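Local atomic coordinates of chromosome partition protein Smc (PDB entry 5XEI), a protein that probably takes part in chromosome condensation and partitioning, as an SMC-family ATPase whose head domain is joined to a long coiled coil. Residues Lys416-Glu419 with Ala420-Gly423; Leu215-Leu218 with Asp219-Arg223; Gly52-Ala55 with Lys56-Arg59. One frame throughout, in Å; residues are numbered along the deposited sequence.

Contact 1: residues Lys416-Glu419 with Ala420-Gly423; sequences KRIE and AMSG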
loop_
_atom_site.group_PDB
_atom_site.type_symbol
_atom_site.label_atom_id
_atom_site.label_comp_id
_atom_site.label_asym_id
_atom_site.label_seq_id
_atom_site.Cartn_x
_atom_site.Cartn_y
_atom_site.Cartn_z
ATOM N N LYS A 416 -32.113 12.498 20.035
ATOM C CA LYS A 416 -32.318 12.084 18.657
ATOM C C LYS A 416 -30.972 11.868 17.978
ATOM O O LYS A 416 -30.002 12.585 18.243
ATOM C CB LYS A 416 -33.115 13.127 17.854
ATOM C CG LYS A 416 -33.857 14.104 18.655
ATOM C CD LYS A 416 -34.417 15.216 17.807
ATOM C CE LYS A 416 -34.960 16.270 18.639
ATOM N NZ LYS A 416 -33.976 17.027 19.381
ATOM N N ARG A 417 -30.916 10.888 17.089
ATOM C CA ARG A 417 -29.721 10.802 16.268
ATOM C C ARG A 417 -29.825 11.776 15.099
ATOM O O ARG A 417 -30.903 12.300 14.794
ATOM C CB ARG A 417 -29.508 9.378 15.780
ATOM C CG ARG A 417 -29.777 8.344 16.853
ATOM C CD ARG A 417 -30.631 7.225 16.313
ATOM N NE ARG A 417 -29.964 6.725 15.142
ATOM C CZ ARG A 417 -30.600 6.187 14.116
ATOM N NH1 ARG A 417 -31.927 6.092 14.142
ATOM N NH2 ARG A 417 -29.917 5.758 13.058
ATOM N N ILE A 418 -28.680 12.026 14.449
ATOM C CA ILE A 418 -28.626 13.058 13.413
ATOM C C ILE A 418 -29.611 12.786 12.295
ATOM O O ILE A 418 -30.110 13.725 11.674
ATOM C CB ILE A 418 -27.195 13.253 12.860
ATOM C CG1 ILE A 418 -26.484 11.903 12.629
ATOM C CG2 ILE A 418 -26.426 14.306 13.700
ATOM C CD1 ILE A 418 -26.993 11.067 11.480
ATOM N N GLU A 419 -29.902 11.513 12.012
ATOM C CA GLU A 419 -30.922 11.162 11.023
ATOM C C GLU A 419 -32.184 12.002 11.180
ATOM O O GLU A 419 -32.737 12.510 10.196
ATOM C CB GLU A 419 -31.283 9.685 11.160
ATOM C CG GLU A 419 -30.454 8.751 10.337
ATOM C CD GLU A 419 -28.982 8.918 10.604
ATOM O OE1 GLU A 419 -28.295 9.487 9.723
ATOM O OE2 GLU A 419 -28.525 8.514 11.702
ATOM N N ALA A 420 -32.649 12.168 12.411
ATOM C CA ALA A 420 -33.945 12.768 12.662
ATOM C C ALA A 420 -33.855 14.232 13.053
ATOM O O ALA A 420 -34.808 14.755 13.636
ATOM C CB ALA A 420 -34.677 11.981 13.747
ATOM N N MET A 421 -32.738 14.907 12.773
ATOM C CA MET A 421 -32.689 16.343 13.019
ATOM C C MET A 421 -33.437 17.067 11.921
ATOM O O MET A 421 -33.393 16.662 10.754
ATOM C CB MET A 421 -31.265 16.885 13.080
ATOM C CG MET A 421 -30.273 15.942 13.649
ATOM S SD MET A 421 -30.322 15.882 15.426
ATOM C CE MET A 421 -29.275 17.254 15.809
ATOM N N SER A 422 -34.110 18.152 12.301
ATOM C CA SER A 422 -34.979 18.852 11.370
ATOM C C SER A 422 -34.757 20.361 11.423
ATOM O O SER A 422 -34.215 20.934 10.472
ATOM C CB SER A 422 -36.437 18.499 11.657
ATOM O OG SER A 422 -36.759 18.771 13.009
ATOM N N GLY A 423 -35.162 21.017 12.511
ATOM C CA GLY A 423 -35.081 22.467 12.569
ATOM C C GLY A 423 -33.659 23.001 12.587
ATOM O O GLY A 423 -32.723 22.325 12.149
#

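Contact 2: residues Leu215-Leu218 with Asp219-Arg223; sequences LRYL and DLKER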
loop_
_atom_site.group_PDB
_atom_site.type_symbol
_atom_site.label_atom_id
_atom_site.label_comp_id
_atom_site.label_asym_id
_atom_site.label_seq_id
_atom_site.Cartn_x
_atom_site.Cartn_y
_atom_site.Cartn_z
ATOM N N LEU A 215 28.554 -48.837 -4.337
ATOM C CA LEU A 215 29.511 -49.192 -3.296
ATOM C C LEU A 215 29.751 -50.701 -3.234
ATOM O O LEU A 215 30.894 -51.139 -3.085
ATOM C CB LEU A 215 29.041 -48.652 -1.941
ATOM C CG LEU A 215 29.122 -47.125 -1.783
ATOM C CD1 LEU A 215 29.038 -46.657 -0.339
ATOM C CD2 LEU A 215 30.399 -46.625 -2.389
ATOM N N ARG A 216 28.704 -51.519 -3.337
ATOM C CA ARG A 216 28.935 -52.958 -3.215
ATOM C C ARG A 216 29.492 -53.537 -4.501
ATOM O O ARG A 216 30.327 -54.443 -4.467
ATOM C CB ARG A 216 27.660 -53.685 -2.802
ATOM C CG ARG A 216 26.816 -52.908 -1.816
ATOM C CD ARG A 216 25.440 -53.555 -1.594
ATOM N NE ARG A 216 24.886 -53.083 -0.344
ATOM C CZ ARG A 216 23.627 -53.296 0.013
ATOM N NH1 ARG A 216 22.816 -53.975 -0.796
ATOM N NH2 ARG A 216 23.167 -52.846 1.174
ATOM N N TYR A 217 29.058 -53.020 -5.644
ATOM C CA TYR A 217 29.782 -53.295 -6.873
ATOM C C TYR A 217 31.284 -53.052 -6.680
ATOM O O TYR A 217 32.119 -53.847 -7.133
ATOM C CB TYR A 217 29.204 -52.448 -8.011
ATOM C CG TYR A 217 30.108 -52.397 -9.200
ATOM C CD1 TYR A 217 29.969 -53.292 -10.239
ATOM C CD2 TYR A 217 31.119 -51.450 -9.274
ATOM C CE1 TYR A 217 30.807 -53.237 -11.325
ATOM C CE2 TYR A 217 31.957 -51.396 -10.332
ATOM C CZ TYR A 217 31.807 -52.282 -11.359
ATOM O OH TYR A 217 32.679 -52.187 -12.423
ATOM N N LEU A 218 31.645 -51.966 -5.998
ATOM C CA LEU A 218 33.052 -51.705 -5.720
ATOM C C LEU A 218 33.660 -52.836 -4.905
ATOM O O LEU A 218 34.662 -53.436 -5.311
ATOM C CB LEU A 218 33.202 -50.380 -4.977
ATOM C CG LEU A 218 33.845 -49.210 -5.705
ATOM C CD1 LEU A 218 33.116 -48.985 -7.015
ATOM C CD2 LEU A 218 33.776 -47.951 -4.848
ATOM N N ASP A 219 33.063 -53.138 -3.744
ATOM C CA ASP A 219 33.562 -54.222 -2.901
ATOM C C ASP A 219 33.768 -55.506 -3.692
ATOM O O ASP A 219 34.837 -56.124 -3.630
ATOM C CB ASP A 219 32.598 -54.479 -1.746
ATOM C CG ASP A 219 32.744 -53.469 -0.607
ATOM O OD1 ASP A 219 33.777 -52.751 -0.547
ATOM O OD2 ASP A 219 31.804 -53.401 0.240
ATOM N N LEU A 220 32.733 -55.929 -4.422
ATOM C CA LEU A 220 32.804 -57.141 -5.226
ATOM C C LEU A 220 33.942 -57.062 -6.233
ATOM O O LEU A 220 34.670 -58.034 -6.437
ATOM C CB LEU A 220 31.475 -57.359 -5.950
ATOM C CG LEU A 220 30.411 -58.216 -5.266
ATOM C CD1 LEU A 220 29.100 -58.227 -6.043
ATOM C CD2 LEU A 220 30.941 -59.621 -5.084
ATOM N N LYS A 221 34.088 -55.913 -6.885
ATOM C CA LYS A 221 35.187 -55.697 -7.818
ATOM C C LYS A 221 36.526 -55.991 -7.160
ATOM O O LYS A 221 37.388 -56.657 -7.747
ATOM C CB LYS A 221 35.122 -54.253 -8.324
ATOM C CG LYS A 221 35.466 -54.034 -9.750
ATOM C CD LYS A 221 34.423 -54.595 -10.711
ATOM C CE LYS A 221 34.949 -54.500 -12.145
ATOM N NZ LYS A 221 34.470 -55.627 -13.014
ATOM N N GLU A 222 36.695 -55.562 -5.910
ATOM C CA GLU A 222 37.993 -55.679 -5.264
ATOM C C GLU A 222 38.262 -57.098 -4.794
ATOM O O GLU A 222 39.363 -57.626 -4.981
ATOM C CB GLU A 222 38.077 -54.724 -4.092
ATOM C CG GLU A 222 38.093 -53.323 -4.532
ATOM C CD GLU A 222 39.153 -52.546 -3.805
ATOM O OE1 GLU A 222 39.388 -52.840 -2.603
ATOM O OE2 GLU A 222 39.795 -51.690 -4.460
ATOM N N ARG A 223 37.280 -57.726 -4.152
ATOM C CA ARG A 223 37.480 -59.122 -3.793
ATOM C C ARG A 223 37.730 -59.958 -5.043
ATOM O O ARG A 223 38.675 -60.757 -5.085
ATOM C CB ARG A 223 36.297 -59.640 -2.964
ATOM C CG ARG A 223 36.358 -59.228 -1.477
ATOM C CD ARG A 223 37.373 -60.039 -0.589
ATOM N NE ARG A 223 38.754 -60.099 -1.090
ATOM C CZ ARG A 223 39.732 -60.876 -0.598
ATOM N NH1 ARG A 223 39.520 -61.648 0.474
ATOM N NH2 ARG A 223 40.953 -60.848 -1.157
#

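Contact 3: residues Gly52-Ala55 with Lys56-Arg59; sequences GLSA and KAMR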
loop_
_atom_site.group_PDB
_atom_site.type_symbol
_atom_site.label_atom_id
_atom_site.label_comp_id
_atom_site.label_asym_id
_atom_site.label_seq_id
_atom_site.Cartn_x
_atom_site.Cartn_y
_atom_site.Cartn_z
ATOM N N GLY A 52 -14.299 21.537 -8.922
ATOM C CA GLY A 52 -15.616 20.968 -8.716
ATOM C C GLY A 52 -16.303 20.642 -10.027
ATOM O O GLY A 52 -16.630 21.555 -10.786
ATOM N N LEU A 53 -16.497 19.352 -10.327
ATOM C CA LEU A 53 -17.341 18.928 -11.441
ATOM C C LEU A 53 -18.802 18.758 -11.017
ATOM O O LEU A 53 -19.579 18.106 -11.721
ATOM C CB LEU A 53 -16.795 17.632 -12.055
ATOM C CG LEU A 53 -15.386 17.640 -12.672
ATOM C CD1 LEU A 53 -15.270 16.661 -13.825
ATOM C CD2 LEU A 53 -14.980 19.028 -13.149
ATOM N N SER A 54 -19.190 19.403 -9.913
ATOM C CA SER A 54 -20.377 19.065 -9.132
ATOM C C SER A 54 -21.701 19.365 -9.844
ATOM O O SER A 54 -22.715 18.743 -9.500
ATOM C CB SER A 54 -20.313 19.820 -7.798
ATOM O OG SER A 54 -19.075 19.616 -7.117
ATOM N N ALA A 55 -21.719 20.306 -10.800
ATOM C CA ALA A 55 -22.901 20.667 -11.584
ATOM C C ALA A 55 -24.020 21.227 -10.700
ATOM O O ALA A 55 -24.171 22.451 -10.592
ATOM C CB ALA A 55 -23.386 19.465 -12.412
ATOM N N LYS A 56 -24.814 20.347 -10.067
ATOM C CA LYS A 56 -25.865 20.804 -9.153
ATOM C C LYS A 56 -25.300 21.694 -8.054
ATOM O O LYS A 56 -25.927 22.691 -7.668
ATOM C CB LYS A 56 -26.591 19.618 -8.507
ATOM C CG LYS A 56 -27.334 20.025 -7.220
ATOM C CD LYS A 56 -27.519 18.900 -6.193
ATOM C CE LYS A 56 -28.207 19.447 -4.930
ATOM N NZ LYS A 56 -28.941 18.408 -4.140
ATOM N N ALA A 57 -24.125 21.339 -7.525
ATOM C CA ALA A 57 -23.616 22.021 -6.345
ATOM C C ALA A 57 -23.137 23.435 -6.649
ATOM O O ALA A 57 -23.186 24.299 -5.761
ATOM C CB ALA A 57 -22.503 21.197 -5.701
ATOM N N MET A 58 -22.703 23.704 -7.879
ATOM C CA MET A 58 -22.426 25.078 -8.284
ATOM C C MET A 58 -23.683 25.815 -8.746
ATOM O O MET A 58 -23.573 26.953 -9.224
ATOM C CB MET A 58 -21.345 25.102 -9.370
ATOM C CG MET A 58 -19.939 24.907 -8.806
ATOM S SD MET A 58 -18.717 24.187 -9.954
ATOM C CE MET A 58 -19.477 22.618 -10.372
ATOM N N ARG A 59 -24.864 25.187 -8.582
ATOM C CA ARG A 59 -26.189 25.776 -8.844
ATOM C C ARG A 59 -26.281 26.375 -10.240
ATOM O O ARG A 59 -26.886 27.431 -10.447
ATOM C CB ARG A 59 -26.590 26.812 -7.788
ATOM C CG ARG A 59 -26.141 26.504 -6.376
ATOM C CD ARG A 59 -26.475 27.682 -5.443
ATOM N NE ARG A 59 -26.401 28.931 -6.179
ATOM C CZ ARG A 59 -26.332 30.114 -5.586
ATOM N NH1 ARG A 59 -26.310 30.166 -4.264
ATOM N NH2 ARG A 59 -26.285 31.240 -6.293
#

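Contact 1: residues Lys416-Glu419 with Ala420-Gly423
The peptide planes at R417 and I418 are each met by a backbone N-H coming from above. A420 N bonds to R417 O over 3.0 Å, 40° out of the carbonyl plane, and M421 N bonds to I418 O over 3.1 Å, still farther from its plane at 63°. The second N-H points almost straight at its oxygen, with an N-H...O angle of 171°. Two successive bonds, each spanning three residues, form a tight 3-10 turn that carries the chain off the edge strand 416-417.

A second pair of flat groups lies farther out. The carboxylate of E419 sends OE2 to 3.4 Å from R417 NH2, but this oxygen stands well out of the guanidinium plane, so charge alone joins them. The firmer salt bridge of R417 NH2 is with E405 on the neighbouring strand.

M421 closes the inner side. Its chain starts with CG beside the backbone N, then bends at chi2 and chi3, bringing SD to 3.7 Å from R417 O. The side chains of M421 and I418 cross obliquely, CG of M421 lying 4.2 Å from CB of I418. Both reach T429 of helix 424-440, while M421 also rests on A408 and I418 on I406. K416 runs past A420, its CD 4.2 Å from A420 O, to a salt bridge between NZ and E425.

S422 and G423 open the sequence SGGEK, which fits the ABC signature motif and runs on into helix 424-440. In engaged heads of this family that motif faces nucleotide on the partner head. The chemistry is divided: main-chain bonds shape the turn, apolar groups seat it, and two separate charge groups flank it, K416 with E425 and R417 with E419 and E405, whose close carboxylates it probably offsets.

Contact 2: residues Leu215-Leu218 with Asp219-Arg223
Y217 and K221, one helical turn apart, lie side by side and point the same way. The lysine's CD comes obliquely to the ring, 3.6 Å from Y217 CZ, and its CE is 3.3 Å from Y217 OH. The aliphatic part of the lysine therefore does the touching, with NZ 3.9 Å from Y217 OH. The tyrosine reaches this place with CG opposite the backbone N (chi1 165°), and K221 bends at chi2 to run beside it.

Behind the pair, backbone bonds set the spacing: K221 N to Y217 O (2.9 Å) belongs to a run in which D219, L220 and E222 bond likewise to L215, R216 and L218. L220 N meets R216 O at 2.8 Å with its N-H almost straight at the oxygen (178°). This is plain alpha-helix within helix 170-246, one arm of the predicted coiled coil. Where the opposing arm is interrupted between helices 298-315 and 321-383, consistent with the SMC joint, Y217 covers V318 and M320. With an alanine here instead of Y217, the methylenes of K221 would probably lose their neighbour and a gap would open over V318 and M320. Farther round, L220 packs on M308, E311 and I312, and L218 on M320.

Contact 3: residues Gly52-Ala55 with Lys56-Arg59
M58 folds back on G52 through its torsions: CG stands beside the backbone N, chi2 is nearly extended, and a bend at chi3 (-59°) turns CE toward the main chain of 52-55. The thioether sulphur comes to 3.5 Å from G52 O, and CE lies 3.9 Å from S54 CB. The methyl end thus sits against the loop's backbone between G52 and A55, while CB of S54 faces CB of A57 three residues on.

The polypeptide itself makes the bend. K56 to R59 is a type I beta turn, its R59 N bonded to K56 O at 2.9 Å, and a weak bond from M58 N to A55 O (3.3 Å) ties it to the preceding residues. M58 packs on L47 and F48 of helix 41-49, and G52 O receives a hydrogen bond from R104.

R59 leaves this turn the other way, forming a salt bridge with D44. It also lies near N41 of the predicted ATP site, a position consistent with the R-loop arginine of SMC heads. A thioether thus packs against the loop's backbone on one side, while the turn ends in a basic side chain turned to the predicted nucleotide site.

Contacts 1 and 3 belong to the globular ATPase head, their centres about 26 Å apart and their nearest atoms about 16 Å. Contact 3 borders the predicted ATP site, with the side chain of R59 about 3 Å from that of N41, whereas contact 1 lies away from that site and leads into the signature helix, which would probably face nucleotide held by a second head. Contact 2 is remote: its centre is about 97 Å from that of contact 1 and 94 Å from that of contact 3, across the chain's centre. Helix 170-246 carries it out on the coiled-coil arm, its nearest atoms about 80 and 78 Å from theirs.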